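Transcriptional regulator (Streptococcus dysgalactiae, PDB 4YV9) probably senses SHP pheromone peptides through a helical repeat domain and regulates transcription in quorum sensing through a helix-turn-helix DNA-binding domain. Local coordinates at residues Leu23-Leu28 / Leu52-Ile57; Ala85-Ala90 / Ser114-Thr119; Lys94-Tyr99 / Met108-Leu113; Ile155-Leu160 / Tyr198-His203; Val184-Ile189 / Phe221-Val226. One frame throughout, in Å; residues are numbered along the deposited sequence.

Contact 1 (Leu23-Leu28 / Leu52-Ile57); sequences LADEHL and LDKLNI
Leu-23 and Lys-54 bring the start of the loop 23-28 and the last turn of helix 45-54 together, their CA atoms 6.8 Å apart. The leucine and lysine side chains run antiparallel alongside one another, and CD2 of Leu-23 rests on CB of Lys-54 at 3.6 Å. The same methyl, CD2, meets CD2 of Leu-55 more loosely at 4.3 Å. The lysine chain is extended beyond CG, and its ammonium lies against the loop that follows Leu-23. There NZ forms a salt bridge with OD2 of Asp-25; the modelled 2.4 Å between NZ and OD2 is so short that its exact value is doubtful. NZ also makes a weak bond to the carbonyl O of Leu-23 (3.4 Å) and donates to a water 2.8 Å from NZ, which in turn donates to Ala-24 O. The other carboxylate oxygen turns back into its own loop: Asp-25 OD1 accepts from His-27 N at 2.7 Å, closing an Asx turn, and from Leu-28 N at 3.2 Å. Asn-50 donates to OD2. The loop leads into helix 30-37 within the helix-turn-helix family region. With two backbone N-H groups on one oxygen and an ammonium and an amide on the other, the carboxylate of Asp-25 is probably held ionised, which would link the loop to helix 45-54 electrostatically.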
# COMPACT_ATOMS: atom_id res chain seq x y z
N LEU B 23 -28.21 7.75 -8.89
CA LEU B 23 -27.65 7.84 -7.55
C LEU B 23 -28.68 8.17 -6.47
O LEU B 23 -28.41 7.96 -5.28
CB LEU B 23 -26.56 8.91 -7.53
CG LEU B 23 -25.34 8.53 -8.36
CD1 LEU B 23 -24.29 9.63 -8.25
CD2 LEU B 23 -24.83 7.23 -7.84
N ALA B 24 -29.80 8.76 -6.88
CA ALA B 24 -30.84 9.16 -5.94
C ALA B 24 -31.52 7.95 -5.31
O ALA B 24 -31.72 6.94 -5.97
CB ALA B 24 -31.90 10.05 -6.65
N ASP B 25 -31.89 8.08 -4.04
CA ASP B 25 -32.69 7.07 -3.36
C ASP B 25 -33.45 7.72 -2.22
O ASP B 25 -33.58 8.95 -2.20
CB ASP B 25 -31.82 5.90 -2.85
CG ASP B 25 -30.69 6.35 -1.92
OD1 ASP B 25 -30.79 7.44 -1.32
OD2 ASP B 25 -29.72 5.58 -1.77
N GLU B 26 -33.94 6.92 -1.28
CA GLU B 26 -34.65 7.43 -0.11
C GLU B 26 -33.79 8.34 0.78
O GLU B 26 -34.33 9.06 1.62
CB GLU B 26 -35.18 6.27 0.73
CG GLU B 26 -34.11 5.27 1.15
CD GLU B 26 -34.66 4.16 2.03
OE1 GLU B 26 -35.71 4.36 2.68
OE2 GLU B 26 -34.02 3.08 2.07
N HIS B 27 -32.48 8.29 0.62
CA HIS B 27 -31.58 9.06 1.48
C HIS B 27 -31.26 10.44 0.90
O HIS B 27 -31.12 11.41 1.63
CB HIS B 27 -30.29 8.28 1.74
CG HIS B 27 -30.51 6.87 2.18
ND1 HIS B 27 -30.98 6.54 3.43
CD2 HIS B 27 -30.34 5.69 1.52
CE1 HIS B 27 -31.09 5.22 3.52
NE2 HIS B 27 -30.71 4.69 2.38
N LEU B 28 -31.13 10.52 -0.42
CA LEU B 28 -30.83 11.78 -1.09
C LEU B 28 -31.59 11.89 -2.40
O LEU B 28 -31.53 10.99 -3.22
CB LEU B 28 -29.33 11.91 -1.38
CG LEU B 28 -28.39 12.48 -0.31
CD1 LEU B 28 -26.96 12.61 -0.88
CD2 LEU B 28 -28.88 13.82 0.22
N LEU B 52 -20.77 7.59 -3.02
CA LEU B 52 -19.48 7.05 -3.43
C LEU B 52 -19.51 5.53 -3.62
O LEU B 52 -18.95 4.99 -4.57
CB LEU B 52 -18.43 7.41 -2.40
CG LEU B 52 -18.10 8.90 -2.36
CD1 LEU B 52 -16.96 9.17 -1.38
CD2 LEU B 52 -17.74 9.36 -3.76
N ASP B 53 -20.14 4.85 -2.68
CA ASP B 53 -20.27 3.40 -2.76
C ASP B 53 -21.01 2.99 -4.05
O ASP B 53 -20.62 2.02 -4.71
CB ASP B 53 -20.99 2.87 -1.52
CG ASP B 53 -21.20 1.37 -1.56
OD1 ASP B 53 -20.26 0.64 -1.90
OD2 ASP B 53 -22.32 0.91 -1.25
N LYS B 54 -22.04 3.74 -4.42
CA LYS B 54 -22.75 3.50 -5.68
C LYS B 54 -21.83 3.68 -6.89
O LYS B 54 -21.97 2.98 -7.90
CB LYS B 54 -23.97 4.41 -5.79
CG LYS B 54 -25.07 4.01 -4.77
CD LYS B 54 -26.27 4.93 -4.78
CE LYS B 54 -27.47 4.11 -4.24
NZ LYS B 54 -28.58 4.91 -3.73
N LEU B 55 -20.88 4.61 -6.77
CA LEU B 55 -19.86 4.82 -7.80
C LEU B 55 -18.63 3.92 -7.64
O LEU B 55 -17.68 4.06 -8.40
CB LEU B 55 -19.41 6.29 -7.79
CG LEU B 55 -20.50 7.32 -8.08
CD1 LEU B 55 -19.99 8.74 -7.72
CD2 LEU B 55 -20.91 7.27 -9.55
N ASN B 56 -18.66 3.02 -6.65
CA ASN B 56 -17.54 2.10 -6.36
C ASN B 56 -16.21 2.83 -6.08
O ASN B 56 -15.13 2.40 -6.52
CB ASN B 56 -17.38 1.09 -7.49
CG ASN B 56 -18.59 0.16 -7.62
OD1 ASN B 56 -18.93 -0.55 -6.67
ND2 ASN B 56 -19.25 0.19 -8.77
N ILE B 57 -16.33 3.94 -5.38
CA ILE B 57 -15.20 4.75 -4.92
C ILE B 57 -15.30 4.80 -3.41
O ILE B 57 -16.38 5.01 -2.85
CB ILE B 57 -15.24 6.19 -5.49
CG1 ILE B 57 -15.31 6.18 -7.01
CG2 ILE B 57 -14.02 6.99 -5.01
CD1 ILE B 57 -15.75 7.50 -7.61
O HOH W 1 -29.63 4.78 -6.30

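Contact 2 (Ala85-Ala90 / Ser114-Thr119); sequences AEKNVA and SSIEPT
The ammonium NZ of Lys-87, whose CD lies against CG2 of Ile-116 at 4.2 Å, is turned away to the end of helix 72-85. It donates to the carbonyl O of Tyr-84 and, weakly at 3.4 Å, to Ala-85 O, and it makes a cation-pi contact with the Tyr-84 ring. Bends at chi2 and chi4 fold the lysine chain back, leaving its aliphatic part to cross Ile-116. Val-89 carries the centre of the contact. Its CG2 reaches CG1 of Ile-116 at 3.6 Å and comes within 3.7 Å of CB of Glu-117. Ile-116 holds CG1 between its backbone N and carbonyl carbon (chi1 70°), which places CG1 against the valine methyl CG2. Glu-117 instead crosses Val-89 at about a right angle, CG of the glutamate 4.0 Å from CG1 of the valine. Leu-92 of helix 89-98 also touches Ile-116. Asn-88 stands at the N-cap, its OD1 accepting from Lys-91 N. The contact lies at the surface of the TPR-clan repeat region, where the positive-phi turn at Lys-87 and the N-capped start of helix 89-98 follow helix 72-85 and pack through apolar groups on the loop after helix 103-113.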
# COMPACT_ATOMS: atom_id res chain seq x y z
N ALA B 85 17.12 15.21 3.54
CA ALA B 85 17.79 14.86 2.29
C ALA B 85 18.83 15.91 1.95
O ALA B 85 19.91 15.59 1.44
CB ALA B 85 16.78 14.73 1.16
N GLU B 86 18.52 17.17 2.24
CA GLU B 86 19.39 18.29 1.90
C GLU B 86 20.34 18.67 3.04
O GLU B 86 21.14 19.60 2.91
CB GLU B 86 18.55 19.51 1.49
CG GLU B 86 18.08 20.37 2.65
CD GLU B 86 17.00 21.38 2.24
OE1 GLU B 86 16.35 21.17 1.19
OE2 GLU B 86 16.83 22.39 2.95
N LYS B 87 20.26 17.94 4.15
CA LYS B 87 21.12 18.14 5.33
C LYS B 87 20.98 19.53 5.95
O LYS B 87 21.89 20.01 6.62
CB LYS B 87 22.59 17.90 4.96
CG LYS B 87 22.89 16.51 4.43
CD LYS B 87 22.39 15.45 5.38
CE LYS B 87 22.54 14.07 4.79
NZ LYS B 87 21.52 13.77 3.75
N ASN B 88 19.83 20.18 5.74
CA ASN B 88 19.66 21.53 6.25
C ASN B 88 19.33 21.52 7.74
O ASN B 88 18.18 21.31 8.14
CB ASN B 88 18.57 22.27 5.48
CG ASN B 88 18.56 23.77 5.75
OD1 ASN B 88 18.51 24.20 6.90
ND2 ASN B 88 18.65 24.56 4.69
N VAL B 89 20.36 21.72 8.55
CA VAL B 89 20.18 21.75 10.00
C VAL B 89 19.41 23.00 10.36
O VAL B 89 18.58 22.99 11.28
CB VAL B 89 21.54 21.74 10.74
CG1 VAL B 89 21.39 22.24 12.17
CG2 VAL B 89 22.12 20.35 10.72
N ALA B 90 19.66 24.06 9.61
CA ALA B 90 19.15 25.38 9.95
C ALA B 90 17.63 25.43 10.07
O ALA B 90 17.10 25.90 11.07
CB ALA B 90 19.63 26.39 8.92
N SER B 114 18.85 14.97 15.37
CA SER B 114 20.08 14.47 16.00
C SER B 114 20.93 13.65 15.03
O SER B 114 22.13 13.47 15.25
CB SER B 114 19.75 13.61 17.22
OG SER B 114 19.13 12.40 16.82
N SER B 115 20.31 13.15 13.96
CA SER B 115 21.02 12.34 12.97
C SER B 115 21.85 13.18 12.00
O SER B 115 22.59 12.62 11.20
CB SER B 115 20.04 11.47 12.17
OG SER B 115 19.91 10.18 12.75
N ILE B 116 21.73 14.50 12.08
CA ILE B 116 22.55 15.38 11.26
C ILE B 116 23.17 16.50 12.09
O ILE B 116 23.99 17.28 11.60
CB ILE B 116 21.74 16.01 10.11
CG1 ILE B 116 20.73 17.01 10.66
CG2 ILE B 116 21.02 14.93 9.29
CD1 ILE B 116 19.94 17.67 9.58
N GLU B 117 22.76 16.58 13.35
CA GLU B 117 23.32 17.56 14.29
C GLU B 117 23.13 17.03 15.71
O GLU B 117 22.15 17.36 16.37
CB GLU B 117 22.66 18.93 14.11
CG GLU B 117 23.19 20.02 15.01
CD GLU B 117 24.61 20.44 14.66
OE1 GLU B 117 25.06 20.17 13.52
OE2 GLU B 117 25.27 21.05 15.53
N PRO B 118 24.09 16.21 16.18
CA PRO B 118 23.95 15.44 17.42
C PRO B 118 23.81 16.31 18.68
O PRO B 118 23.39 15.80 19.71
CB PRO B 118 25.24 14.62 17.46
CG PRO B 118 26.23 15.47 16.75
CD PRO B 118 25.47 16.16 15.65
N THR B 119 24.16 17.59 18.60
CA THR B 119 24.00 18.51 19.73
C THR B 119 22.53 18.57 20.24
O THR B 119 22.28 18.77 21.43
CB THR B 119 24.49 19.92 19.33
OG1 THR B 119 25.86 20.08 19.74
CG2 THR B 119 23.65 21.00 19.96

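Contact 3 (Lys94-Tyr99 / Met108-Leu113); sequences KLLEDY and MIKAIL
Leu-96 and Ile-109 form the close part of this helix pair, where CD1 of the leucine lies 3.8 Å from CG2 of the isoleucine. Chi1 of -178° sets CG of Leu-96 anti to its backbone N, on the side of helix 103-113; its CD1 lies 3.6 Å from CG of Lys-110. CD1 of Ile-109 meets CB of Tyr-99 at 3.7 Å. Contacts thin out beyond these: CD2 of Leu-96 meets CD2 of Leu-113 at 4.2 Å, and CG of Leu-95 meets CD1 of Ile-109 at 4.4 Å. On the more open side the partly exposed Lys-110 extends its chain and carries NZ to a salt bridge with Glu-126. The short segments run antiparallel, at 170° with axes 9.9 Å apart, as in a helical hairpin. Helix 72-85 packs on Leu-95 and Tyr-99, and helix 142-151 packs on helix 103-113 through Met-108, present as selenomethionine, and Ala-111.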
# COMPACT_ATOMS: atom_id res chain seq x y z
N LYS B 94 14.29 25.64 13.33
CA LYS B 94 13.10 26.42 13.65
C LYS B 94 11.81 25.73 13.26
O LYS B 94 10.72 26.13 13.69
CB LYS B 94 13.19 27.81 13.04
CG LYS B 94 13.78 28.81 14.04
CD LYS B 94 15.25 29.02 13.82
CE LYS B 94 15.61 30.47 14.09
NZ LYS B 94 17.02 30.77 13.79
N LEU B 95 11.93 24.65 12.48
CA LEU B 95 10.81 23.73 12.33
C LEU B 95 10.49 23.21 13.73
O LEU B 95 9.34 23.07 14.12
CB LEU B 95 11.13 22.58 11.38
CG LEU B 95 10.02 21.55 11.15
CD1 LEU B 95 8.82 22.22 10.52
CD2 LEU B 95 10.50 20.41 10.27
N LEU B 96 11.56 22.94 14.47
CA LEU B 96 11.49 22.50 15.85
C LEU B 96 10.91 23.57 16.79
O LEU B 96 10.21 23.25 17.75
CB LEU B 96 12.88 22.07 16.32
CG LEU B 96 13.02 21.53 17.74
CD1 LEU B 96 12.13 20.31 17.94
CD2 LEU B 96 14.48 21.20 18.03
N GLU B 97 11.20 24.85 16.55
CA GLU B 97 10.58 25.89 17.37
C GLU B 97 9.11 26.03 17.00
O GLU B 97 8.26 26.27 17.85
CB GLU B 97 11.29 27.25 17.22
CG GLU B 97 10.69 28.33 18.13
CD GLU B 97 11.40 29.68 18.09
OE1 GLU B 97 12.39 29.83 17.34
OE2 GLU B 97 10.96 30.59 18.82
N ASP B 98 8.82 25.84 15.71
CA ASP B 98 7.44 25.90 15.22
C ASP B 98 6.54 24.84 15.87
O ASP B 98 5.33 25.04 15.97
CB ASP B 98 7.42 25.73 13.70
CG ASP B 98 7.62 27.04 12.97
OD1 ASP B 98 7.28 28.09 13.55
OD2 ASP B 98 8.12 27.02 11.83
N TYR B 99 7.13 23.73 16.32
CA TYR B 99 6.33 22.63 16.85
C TYR B 99 6.51 22.40 18.34
O TYR B 99 6.18 21.33 18.84
CB TYR B 99 6.65 21.33 16.10
CG TYR B 99 5.97 21.23 14.76
CD1 TYR B 99 6.52 21.82 13.64
CD2 TYR B 99 4.76 20.54 14.61
CE1 TYR B 99 5.91 21.74 12.41
CE2 TYR B 99 4.14 20.45 13.37
CZ TYR B 99 4.72 21.05 12.28
OH TYR B 99 4.14 21.00 11.03
N MSE B 108 9.97 13.91 18.28
CA MSE B 108 10.35 13.26 17.03
C MSE B 108 11.27 14.11 16.12
O MSE B 108 12.16 13.58 15.46
CB MSE B 108 9.10 12.88 16.25
CG MSE B 108 9.42 12.28 14.92
SE MSE B 108 7.83 11.89 13.82
CE MSE B 108 8.79 11.84 12.16
N ILE B 109 11.01 15.41 16.07
CA ILE B 109 11.85 16.32 15.27
C ILE B 109 13.28 16.36 15.83
O ILE B 109 14.25 16.36 15.07
CB ILE B 109 11.28 17.74 15.24
CG1 ILE B 109 9.94 17.74 14.52
CG2 ILE B 109 12.22 18.69 14.50
CD1 ILE B 109 9.18 19.04 14.65
N LYS B 110 13.39 16.36 17.16
CA LYS B 110 14.69 16.32 17.82
C LYS B 110 15.42 15.01 17.51
O LYS B 110 16.64 15.01 17.29
CB LYS B 110 14.54 16.48 19.34
CG LYS B 110 13.95 17.82 19.77
CD LYS B 110 13.97 17.97 21.29
CE LYS B 110 13.18 19.19 21.74
NZ LYS B 110 13.27 19.38 23.22
N ALA B 111 14.69 13.91 17.51
CA ALA B 111 15.28 12.60 17.21
C ALA B 111 15.85 12.59 15.80
O ALA B 111 16.96 12.10 15.57
CB ALA B 111 14.24 11.49 17.36
N ILE B 112 15.09 13.12 14.85
CA ILE B 112 15.52 13.13 13.46
C ILE B 112 16.68 14.08 13.28
O ILE B 112 17.68 13.75 12.64
CB ILE B 112 14.37 13.55 12.51
CG1 ILE B 112 13.32 12.45 12.45
CG2 ILE B 112 14.91 13.85 11.12
CD1 ILE B 112 11.96 12.96 12.04
N LEU B 113 16.54 15.27 13.86
CA LEU B 113 17.57 16.30 13.77
C LEU B 113 18.90 15.85 14.37
O LEU B 113 19.96 16.30 13.92
CB LEU B 113 17.09 17.57 14.47
CG LEU B 113 18.09 18.71 14.67
CD1 LEU B 113 18.62 19.18 13.34
CD2 LEU B 113 17.43 19.85 15.43

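Contact 4 (Ile155-Leu160 / Tyr198-His203); sequences INYNTL and YSYFDH
The Tyr-157 ring has two tyrosines on one side of its plane and a histidine at its edge. Tyr-200 makes an offset stack with it, centroids 4.5 Å apart and planes at 24°, in which CE2 of Tyr-157 lies over the rim of the Tyr-200 ring, 3.5 Å from its CD2. Tyr-198 turns its edge toward the face of Tyr-157, in an offset edge-to-face pair with planes at 86°; its CE2 is 4.0 Å from CB of Tyr-157. His-203 meets the phenol rim to rim, and ND1 shares a 2.5 Å hydrogen bond with Tyr-157 OH. Ser-195 OG is a second hydrogen-bond partner of that hydroxyl. The cluster sits at the surface of the helical repeat region. Here helix 179-197 ends in a Schellman motif at Ser-199, and Tyr-200, at the N-cap, starts helix 201-215 beside the start of helix 157-169. Chi1 of 165° puts CG of Tyr-157 anti to its backbone N, on the side of the connecting turn. One face of the His-203 imidazole has CD1 of Tyr-200 at its rim, 4.0 Å above the plane, and Phe-161 also stacks on this ring. Asn-158 OD1 lies in the imidazole plane at its edge, 3.9 Å from CE1 of His-203.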
# COMPACT_ATOMS: atom_id res chain seq x y z
N ILE B 155 15.27 5.10 22.53
CA ILE B 155 14.55 4.21 23.43
C ILE B 155 15.45 3.06 23.89
O ILE B 155 16.14 2.44 23.07
CB ILE B 155 13.29 3.64 22.74
CG1 ILE B 155 12.45 4.79 22.17
CG2 ILE B 155 12.48 2.77 23.71
CD1 ILE B 155 11.28 4.39 21.27
N ASN B 156 15.48 2.77 25.19
CA ASN B 156 16.33 1.69 25.68
C ASN B 156 15.86 0.38 25.05
O ASN B 156 14.67 0.22 24.79
CB ASN B 156 16.34 1.62 27.21
CG ASN B 156 14.99 1.23 27.79
OD1 ASN B 156 14.07 2.05 27.84
ND2 ASN B 156 14.87 -0.02 28.23
N TYR B 157 16.80 -0.52 24.78
CA TYR B 157 16.49 -1.70 23.97
C TYR B 157 15.29 -2.49 24.49
O TYR B 157 14.45 -2.94 23.71
CB TYR B 157 17.69 -2.66 23.87
CG TYR B 157 17.25 -4.01 23.35
CD1 TYR B 157 16.97 -4.19 22.00
CD2 TYR B 157 17.07 -5.09 24.22
CE1 TYR B 157 16.54 -5.41 21.52
CE2 TYR B 157 16.64 -6.32 23.74
CZ TYR B 157 16.37 -6.47 22.39
OH TYR B 157 15.94 -7.68 21.91
N ASN B 158 15.21 -2.69 25.80
CA ASN B 158 14.14 -3.52 26.33
C ASN B 158 12.78 -2.86 26.18
O ASN B 158 11.78 -3.56 25.99
CB ASN B 158 14.39 -3.88 27.79
CG ASN B 158 14.88 -5.31 27.94
OD1 ASN B 158 14.11 -6.26 27.79
ND2 ASN B 158 16.16 -5.47 28.24
N THR B 159 12.72 -1.54 26.27
CA THR B 159 11.46 -0.84 26.08
C THR B 159 11.11 -0.87 24.60
O THR B 159 9.94 -1.04 24.23
CB THR B 159 11.53 0.62 26.57
OG1 THR B 159 11.74 0.63 27.99
CG2 THR B 159 10.23 1.37 26.26
N LEU B 160 12.13 -0.72 23.75
CA LEU B 160 11.94 -0.80 22.31
C LEU B 160 11.37 -2.16 21.92
O LEU B 160 10.43 -2.25 21.14
CB LEU B 160 13.27 -0.56 21.58
CG LEU B 160 13.26 -0.62 20.05
CD1 LEU B 160 12.30 0.39 19.48
CD2 LEU B 160 14.66 -0.38 19.51
N TYR B 198 22.89 -7.35 19.92
CA TYR B 198 23.03 -7.44 21.36
C TYR B 198 22.96 -8.88 21.86
O TYR B 198 22.97 -9.13 23.06
CB TYR B 198 21.95 -6.60 22.04
CG TYR B 198 22.20 -5.11 22.06
CD1 TYR B 198 23.48 -4.60 21.96
CD2 TYR B 198 21.14 -4.21 22.18
CE1 TYR B 198 23.71 -3.23 21.99
CE2 TYR B 198 21.36 -2.85 22.21
CZ TYR B 198 22.64 -2.36 22.11
OH TYR B 198 22.87 -1.00 22.13
N SER B 199 22.87 -9.83 20.92
CA SER B 199 22.85 -11.26 21.23
C SER B 199 21.65 -11.68 22.09
O SER B 199 21.74 -12.62 22.88
CB SER B 199 24.16 -11.68 21.93
OG SER B 199 25.29 -11.38 21.13
N TYR B 200 20.53 -10.97 21.94
CA TYR B 200 19.28 -11.38 22.55
C TYR B 200 18.57 -12.38 21.64
O TYR B 200 17.66 -12.02 20.90
CB TYR B 200 18.36 -10.18 22.80
CG TYR B 200 18.80 -9.29 23.95
CD1 TYR B 200 18.43 -9.57 25.26
CD2 TYR B 200 19.59 -8.18 23.72
CE1 TYR B 200 18.83 -8.76 26.30
CE2 TYR B 200 20.00 -7.36 24.76
CZ TYR B 200 19.62 -7.66 26.05
OH TYR B 200 20.03 -6.84 27.08
N PHE B 201 18.99 -13.64 21.69
CA PHE B 201 18.49 -14.62 20.73
C PHE B 201 17.07 -15.10 21.03
O PHE B 201 16.37 -15.62 20.16
CB PHE B 201 19.46 -15.79 20.65
CG PHE B 201 20.83 -15.38 20.20
CD1 PHE B 201 21.01 -14.78 18.96
CD2 PHE B 201 21.93 -15.55 21.03
CE1 PHE B 201 22.27 -14.37 18.54
CE2 PHE B 201 23.19 -15.15 20.62
CZ PHE B 201 23.36 -14.56 19.37
N ASP B 202 16.66 -14.92 22.28
CA ASP B 202 15.26 -15.09 22.69
C ASP B 202 14.38 -14.14 21.89
O ASP B 202 13.40 -14.54 21.25
CB ASP B 202 15.12 -14.79 24.18
CG ASP B 202 15.91 -13.55 24.60
OD1 ASP B 202 16.91 -13.22 23.92
OD2 ASP B 202 15.52 -12.90 25.60
N HIS B 203 14.74 -12.87 21.94
CA HIS B 203 14.01 -11.83 21.26
C HIS B 203 14.10 -12.02 19.75
O HIS B 203 13.11 -11.85 19.04
CB HIS B 203 14.55 -10.46 21.66
CG HIS B 203 14.31 -10.14 23.10
ND1 HIS B 203 14.64 -8.92 23.66
CD2 HIS B 203 13.76 -10.87 24.10
CE1 HIS B 203 14.31 -8.92 24.94
NE2 HIS B 203 13.78 -10.09 25.23

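Contact 5 (Val184-Ile189 / Phe221-Val226); sequences VTQLSI and FYEKTV
One polar bond joins the two helices, from Gln-186 NE2 to Glu-223 OE2 at 2.6 Å. The N-H...O angle is 135°; the donor meets OE2 nearly along its C-O axis, while the oxygen is tilted out of the amide plane. Glu-223 is bent at chi2 (78°), which swings CD back beside the extended glutamine, whose CG lies 3.7 Å from CG of Glu-223. NE2 of Gln-186 also lies at the edge of the Tyr-222 ring, 4.0 Å from CD2. The other carboxylate oxygen, OE1, takes a weak bond from Asn-220.

Van der Waals contacts follow along the helices. CG2 of Ile-189 meets CG1 of Val-226 at 3.7 Å, and CD1 of Ile-189 comes within 3.6 Å of the carbonyl O of Glu-223. CG2 of Thr-185 lies 4.1 Å from CB of the same glutamate. The short segments run parallel, 11° apart, consistent with alternate helices of a TPR-like array; helix 201-215 lies between them in sequence and touches both.

Bonds within each helix also use side-chain hydroxyls: Ser-188 OG donates to Val-184 O at 2.8 Å, from the face of that carbonyl plane opposite to Ser-188 N, and Thr-225 OG1 donates to Phe-221 O in the same way. Tyr-222 OH hydrogen-bonds to the backbone of the bound peptide, while Gln-186 and Ile-189 pack on a modified side chain of it. Tyr-222 also meets Phe-221 of the second subunit edge to face.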
# COMPACT_ATOMS: atom_id res chain seq x y z
N VAL B 184 5.07 -1.83 9.75
CA VAL B 184 5.28 -2.69 10.92
C VAL B 184 6.31 -3.80 10.64
O VAL B 184 7.13 -4.15 11.51
CB VAL B 184 3.96 -3.34 11.39
CG1 VAL B 184 4.24 -4.44 12.40
CG2 VAL B 184 3.03 -2.28 12.00
N THR B 185 6.29 -4.33 9.42
CA THR B 185 7.24 -5.37 9.04
C THR B 185 8.66 -4.80 9.04
O THR B 185 9.59 -5.40 9.59
CB THR B 185 6.89 -5.97 7.67
OG1 THR B 185 5.54 -6.48 7.71
CG2 THR B 185 7.85 -7.09 7.32
N GLN B 186 8.82 -3.62 8.45
CA GLN B 186 10.13 -2.96 8.41
C GLN B 186 10.67 -2.68 9.81
O GLN B 186 11.84 -2.94 10.09
CB GLN B 186 10.04 -1.68 7.59
CG GLN B 186 9.88 -1.97 6.09
CD GLN B 186 9.40 -0.76 5.27
OE1 GLN B 186 8.96 0.25 5.82
NE2 GLN B 186 9.47 -0.89 3.95
N LEU B 187 9.82 -2.17 10.71
CA LEU B 187 10.28 -1.86 12.06
C LEU B 187 10.56 -3.12 12.89
O LEU B 187 11.39 -3.09 13.80
CB LEU B 187 9.26 -0.98 12.79
CG LEU B 187 9.11 0.46 12.30
CD1 LEU B 187 8.38 1.26 13.36
CD2 LEU B 187 10.46 1.11 11.98
N SER B 188 9.86 -4.21 12.59
CA SER B 188 10.13 -5.47 13.27
C SER B 188 11.50 -5.98 12.88
O SER B 188 12.27 -6.44 13.73
CB SER B 188 9.06 -6.53 12.96
OG SER B 188 7.77 -6.10 13.39
N ILE B 189 11.80 -5.91 11.59
CA ILE B 189 13.13 -6.28 11.10
C ILE B 189 14.22 -5.40 11.74
O ILE B 189 15.27 -5.91 12.14
CB ILE B 189 13.20 -6.19 9.56
CG1 ILE B 189 12.29 -7.26 8.94
CG2 ILE B 189 14.65 -6.36 9.07
CD1 ILE B 189 12.12 -7.15 7.44
N PHE B 221 8.90 -7.75 -1.53
CA PHE B 221 10.20 -8.35 -1.80
C PHE B 221 11.34 -7.56 -1.14
O PHE B 221 12.38 -8.14 -0.83
CB PHE B 221 10.46 -8.44 -3.31
CG PHE B 221 9.85 -9.65 -3.97
CD1 PHE B 221 8.73 -10.28 -3.44
CD2 PHE B 221 10.40 -10.14 -5.15
CE1 PHE B 221 8.17 -11.37 -4.08
CE2 PHE B 221 9.85 -11.25 -5.78
CZ PHE B 221 8.73 -11.87 -5.24
N TYR B 222 11.17 -6.26 -0.92
CA TYR B 222 12.24 -5.52 -0.26
C TYR B 222 12.44 -6.05 1.16
O TYR B 222 13.56 -6.31 1.59
CB TYR B 222 11.93 -4.02 -0.20
CG TYR B 222 12.86 -3.30 0.74
CD1 TYR B 222 14.22 -3.19 0.45
CD2 TYR B 222 12.39 -2.75 1.92
CE1 TYR B 222 15.08 -2.53 1.29
CE2 TYR B 222 13.26 -2.08 2.78
CZ TYR B 222 14.60 -1.98 2.46
OH TYR B 222 15.47 -1.33 3.31
N GLU B 223 11.35 -6.24 1.87
CA GLU B 223 11.46 -6.74 3.23
C GLU B 223 11.93 -8.18 3.24
O GLU B 223 12.65 -8.57 4.13
CB GLU B 223 10.11 -6.60 3.96
CG GLU B 223 9.70 -5.15 4.19
CD GLU B 223 9.12 -4.50 2.93
OE1 GLU B 223 8.66 -5.24 2.02
OE2 GLU B 223 9.11 -3.25 2.87
N LYS B 224 11.49 -8.98 2.27
CA LYS B 224 11.96 -10.37 2.19
C LYS B 224 13.47 -10.45 1.92
O LYS B 224 14.14 -11.35 2.41
CB LYS B 224 11.20 -11.11 1.09
CG LYS B 224 9.74 -11.40 1.46
CD LYS B 224 9.01 -12.06 0.31
CE LYS B 224 7.65 -12.63 0.77
NZ LYS B 224 6.80 -12.93 -0.40
N THR B 225 13.98 -9.50 1.13
CA THR B 225 15.40 -9.49 0.80
C THR B 225 16.23 -9.09 2.01
O THR B 225 17.25 -9.72 2.31
CB THR B 225 15.72 -8.55 -0.34
OG1 THR B 225 15.01 -8.97 -1.51
CG2 THR B 225 17.23 -8.53 -0.63
N VAL B 226 15.79 -8.05 2.72
CA VAL B 226 16.48 -7.62 3.93
C VAL B 226 16.40 -8.73 4.99
O VAL B 226 17.39 -9.04 5.65
CB VAL B 226 15.88 -6.30 4.48
CG1 VAL B 226 16.38 -6.00 5.87
CG2 VAL B 226 16.21 -5.14 3.52

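Contact 1 comes first along the chain and stands apart in the helix-turn-helix region, its centre 40 to 51 Å from those of the other four, which all fall in the TPR-clan region. Contacts 2 and 3 share helix 89-98 and touch through Val-89 and Leu-113, their centres 10 Å apart; contact 3 lies between the two segments of contact 2 in sequence. Contacts 4 and 5 interleave along the chain, with centres 18 Å apart, around the successive helices 157-169, 179-197 and 201-215. Contacts 2, 3 and 5 each have a residue within reach of the bound peptide, and contacts 1 and 5 both meet the second subunit, so both the helix-turn-helix region and the repeat region take part in the dimer.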